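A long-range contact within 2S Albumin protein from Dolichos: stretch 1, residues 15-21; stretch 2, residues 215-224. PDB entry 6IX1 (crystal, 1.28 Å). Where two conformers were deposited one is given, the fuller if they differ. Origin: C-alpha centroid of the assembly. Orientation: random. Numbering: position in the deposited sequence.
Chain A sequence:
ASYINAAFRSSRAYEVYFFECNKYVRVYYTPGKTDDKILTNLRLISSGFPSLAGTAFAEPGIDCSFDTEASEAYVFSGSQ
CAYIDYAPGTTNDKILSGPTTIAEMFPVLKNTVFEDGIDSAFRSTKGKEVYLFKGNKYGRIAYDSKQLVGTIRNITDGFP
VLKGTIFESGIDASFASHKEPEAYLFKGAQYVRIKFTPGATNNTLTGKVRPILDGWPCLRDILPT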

# COMPACT_ATOMS: atom_id res chain seq x y z
N GLU A 15 3.11 -1.61 -13.28
CA GLU A 15 3.13 -0.23 -12.78
C GLU A 15 2.71 -0.20 -11.29
O GLU A 15 1.74 -0.88 -10.90
CB GLU A 15 2.23 0.68 -13.62
CG GLU A 15 2.70 0.76 -15.03
CD GLU A 15 1.96 1.74 -15.93
OE1 GLU A 15 1.45 2.74 -15.42
OE2 GLU A 15 2.04 1.51 -17.17
N VAL A 16 3.40 0.66 -10.55
CA VAL A 16 3.14 0.87 -9.12
C VAL A 16 3.10 2.39 -8.88
O VAL A 16 3.82 3.18 -9.52
CB VAL A 16 4.17 0.17 -8.21
CG1 VAL A 16 5.62 0.66 -8.46
CG2 VAL A 16 3.83 0.37 -6.74
N TYR A 17 2.19 2.79 -8.00
CA TYR A 17 2.14 4.15 -7.49
C TYR A 17 2.75 4.20 -6.09
O TYR A 17 2.37 3.39 -5.24
CB TYR A 17 0.69 4.64 -7.42
CG TYR A 17 -0.00 4.84 -8.75
CD1 TYR A 17 -0.62 3.78 -9.34
CD2 TYR A 17 0.01 6.04 -9.44
CE1 TYR A 17 -1.25 3.87 -10.57
CE2 TYR A 17 -0.65 6.16 -10.67
CZ TYR A 17 -1.25 5.04 -11.26
OH TYR A 17 -1.87 5.07 -12.48
N PHE A 18 3.68 5.10 -5.89
CA PHE A 18 4.32 5.35 -4.60
C PHE A 18 3.99 6.75 -4.14
O PHE A 18 4.23 7.69 -4.91
CB PHE A 18 5.84 5.22 -4.63
CG PHE A 18 6.40 3.86 -4.91
CD1 PHE A 18 6.01 2.79 -4.21
CD2 PHE A 18 7.40 3.66 -5.84
CE1 PHE A 18 6.55 1.54 -4.42
CE2 PHE A 18 8.00 2.44 -6.01
CZ PHE A 18 7.56 1.36 -5.30
N PHE A 19 3.50 6.85 -2.90
CA PHE A 19 3.19 8.16 -2.29
C PHE A 19 4.22 8.51 -1.22
O PHE A 19 4.61 7.65 -0.41
CB PHE A 19 1.77 8.12 -1.67
CG PHE A 19 0.77 7.85 -2.75
CD1 PHE A 19 0.25 8.87 -3.52
CD2 PHE A 19 0.41 6.58 -3.04
CE1 PHE A 19 -0.59 8.60 -4.58
CE2 PHE A 19 -0.44 6.31 -4.10
CZ PHE A 19 -0.93 7.33 -4.86
N GLU A 20 4.69 9.76 -1.27
CA GLU A 20 5.73 10.31 -0.39
C GLU A 20 5.23 11.70 -0.00
O GLU A 20 5.26 12.62 -0.81
CB GLU A 20 7.07 10.32 -1.09
CG GLU A 20 7.36 9.01 -1.78
CD GLU A 20 7.87 9.15 -3.21
OE1 GLU A 20 8.86 8.89 -3.20
OE2 GLU A 20 7.20 9.61 -4.24
N CYS A 21 4.73 11.79 1.22
CA CYS A 21 4.13 13.02 1.72
C CYS A 21 2.99 13.38 0.77
O CYS A 21 2.10 12.58 0.52
CB CYS A 21 5.15 14.13 1.97
SG CYS A 21 6.38 13.53 3.13
N GLY A 215 17.64 -1.47 -4.16
CA GLY A 215 16.80 -2.30 -5.05
C GLY A 215 16.03 -1.51 -6.10
O GLY A 215 15.68 -2.04 -7.14
N TRP A 216 15.82 -0.24 -5.79
CA TRP A 216 15.00 0.71 -6.61
C TRP A 216 15.79 1.98 -6.89
O TRP A 216 15.45 3.07 -6.46
CB TRP A 216 13.72 1.04 -5.85
CG TRP A 216 12.83 -0.16 -5.67
CD1 TRP A 216 12.96 -1.15 -4.71
CD2 TRP A 216 11.62 -0.46 -6.36
NE1 TRP A 216 11.95 -2.06 -4.83
CE2 TRP A 216 11.10 -1.66 -5.83
CE3 TRP A 216 10.88 0.22 -7.32
CZ2 TRP A 216 9.92 -2.21 -6.26
CZ3 TRP A 216 9.74 -0.35 -7.79
CH2 TRP A 216 9.25 -1.53 -7.27
N PRO A 217 16.97 1.87 -7.54
CA PRO A 217 17.80 3.04 -7.70
C PRO A 217 17.21 4.20 -8.50
O PRO A 217 17.68 5.32 -8.41
CB PRO A 217 19.09 2.52 -8.31
CG PRO A 217 18.66 1.22 -8.98
CD PRO A 217 17.59 0.64 -8.06
N CYS A 218 16.13 3.92 -9.22
CA CYS A 218 15.49 5.00 -10.00
C CYS A 218 14.89 6.05 -9.06
O CYS A 218 14.56 7.13 -9.54
CB CYS A 218 14.45 4.50 -11.02
SG CYS A 218 12.90 3.90 -10.25
N LEU A 219 14.76 5.73 -7.77
CA LEU A 219 14.21 6.65 -6.77
C LEU A 219 15.28 7.48 -6.08
O LEU A 219 14.89 8.28 -5.24
CB LEU A 219 13.41 5.88 -5.75
CG LEU A 219 12.23 5.07 -6.32
CD1 LEU A 219 11.57 4.36 -5.16
CD2 LEU A 219 11.24 5.92 -7.14
N ARG A 220 16.54 7.31 -6.47
CA ARG A 220 17.62 7.92 -5.68
C ARG A 220 17.69 9.45 -5.75
O ARG A 220 18.33 10.05 -4.86
CB ARG A 220 18.97 7.33 -6.07
CG ARG A 220 19.48 7.73 -7.42
CD ARG A 220 20.67 6.92 -7.83
NE ARG A 220 21.22 7.38 -9.09
CZ ARG A 220 20.67 7.10 -10.25
NH1 ARG A 220 19.55 6.39 -10.32
NH2 ARG A 220 21.25 7.52 -11.36
N ASP A 221 17.04 10.11 -6.68
CA ASP A 221 17.04 11.59 -6.76
C ASP A 221 15.85 12.19 -6.04
O ASP A 221 15.78 13.44 -5.90
CB ASP A 221 17.14 12.08 -8.21
CG ASP A 221 18.51 11.70 -8.76
OD1 ASP A 221 19.51 11.75 -8.01
OD2 ASP A 221 18.54 11.41 -9.94
N ILE A 222 14.90 11.36 -5.61
CA ILE A 222 13.68 11.86 -4.93
C ILE A 222 13.59 11.42 -3.47
O ILE A 222 12.78 12.02 -2.78
CB ILE A 222 12.42 11.63 -5.80
CG1 ILE A 222 12.11 10.15 -6.00
CG2 ILE A 222 12.55 12.35 -7.11
CD1 ILE A 222 10.76 9.93 -6.63
N LEU A 223 14.29 10.37 -3.08
CA LEU A 223 14.27 9.89 -1.66
C LEU A 223 15.65 10.02 -1.07
O LEU A 223 16.64 9.89 -1.74
CB LEU A 223 13.86 8.42 -1.52
CG LEU A 223 12.42 8.20 -1.91
CD1 LEU A 223 12.08 6.72 -1.94
CD2 LEU A 223 11.51 9.03 -1.04
N PRO A 224 15.79 10.22 0.24
CA PRO A 224 14.66 10.43 1.10
C PRO A 224 14.12 11.85 1.02
O PRO A 224 14.81 12.75 0.47
CB PRO A 224 15.24 10.29 2.50
CG PRO A 224 16.74 10.54 2.34
CD PRO A 224 17.08 10.15 0.92
O HOH W 1 9.76 12.06 -2.81

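Stretch 1 is a β-strand from Glu15 to Glu20, and stretch 2 starts at the end of a helix with Gly215, leaves helical geometry at Trp216 and passes through a 3-10 segment that begins at Pro217. No direct hydrogen bond joins the two. The contact is made by side chains, buries 245 Å² in total, and spans a backbone separation of 10.2 Å between Phe18 CA and Leu219 CA and 8.6 Å between Glu20 CA and Leu223 CA. Strand alternation selects the participants: Val16, Phe18 and Glu20 point toward stretch 2, whereas Tyr17 and Phe19 lie out of its reach.

Phe18 and Trp216 form the centre of the apolar contact. Both adopt the m rotamer (chi1 −65° in each), and both send their rings into the gap between the backbones. With chi2 at −52° for Phe18 and 81° for Trp216, the edge of the phenyl ring meets the face of the indole six-membered ring. The planes lie at 75°, the centroids are 5.3 Å apart, and Phe18 CZ approaches Trp216 CZ3 to 3.7 Å. Such a gap suits large flat side chains, which reach across it while packing without polar partners. Val16, in the p rotamer, adds a looser contact, its CG1 lying 4.3 Å from CZ3 of Trp216.

Leu219 reaches the same phenyl ring in the common m,t conformation, with its CD1 4.1 Å from CE2 of Phe18. Its backbone is held by the turn, in which Leu219 N donates to Trp216 O (3.0 Å) and Leu219 O accepts from both Ile222 N and Leu223 N (3.1 Å each). These bonds help to fix the path of the chain from which Trp216, Leu219, Ile222 and Leu223 reach the strand.

At the far end of the strand the contact changes character. Glu20 is buried, and in the conformer given its chi1 is −47° (m) while chi2, at 133°, lies between wells. This places OE1 against aliphatic groups, 3.4 Å from Leu223 CD2 and 4.1 Å from Ile222 CD1. Leu223 leaves its backbone sideways, but its m,t conformation brings the end of the side chain nearer the strand. Ile222 points toward the strand and extends CD1 through a p,t conformation. A water gives this carboxylate an indirect polar link: it donates to Ile222 O at 3.0 Å and, more weakly, to Glu20 OE1 at 3.3 Å, bridging the stretches where no direct hydrogen bond forms.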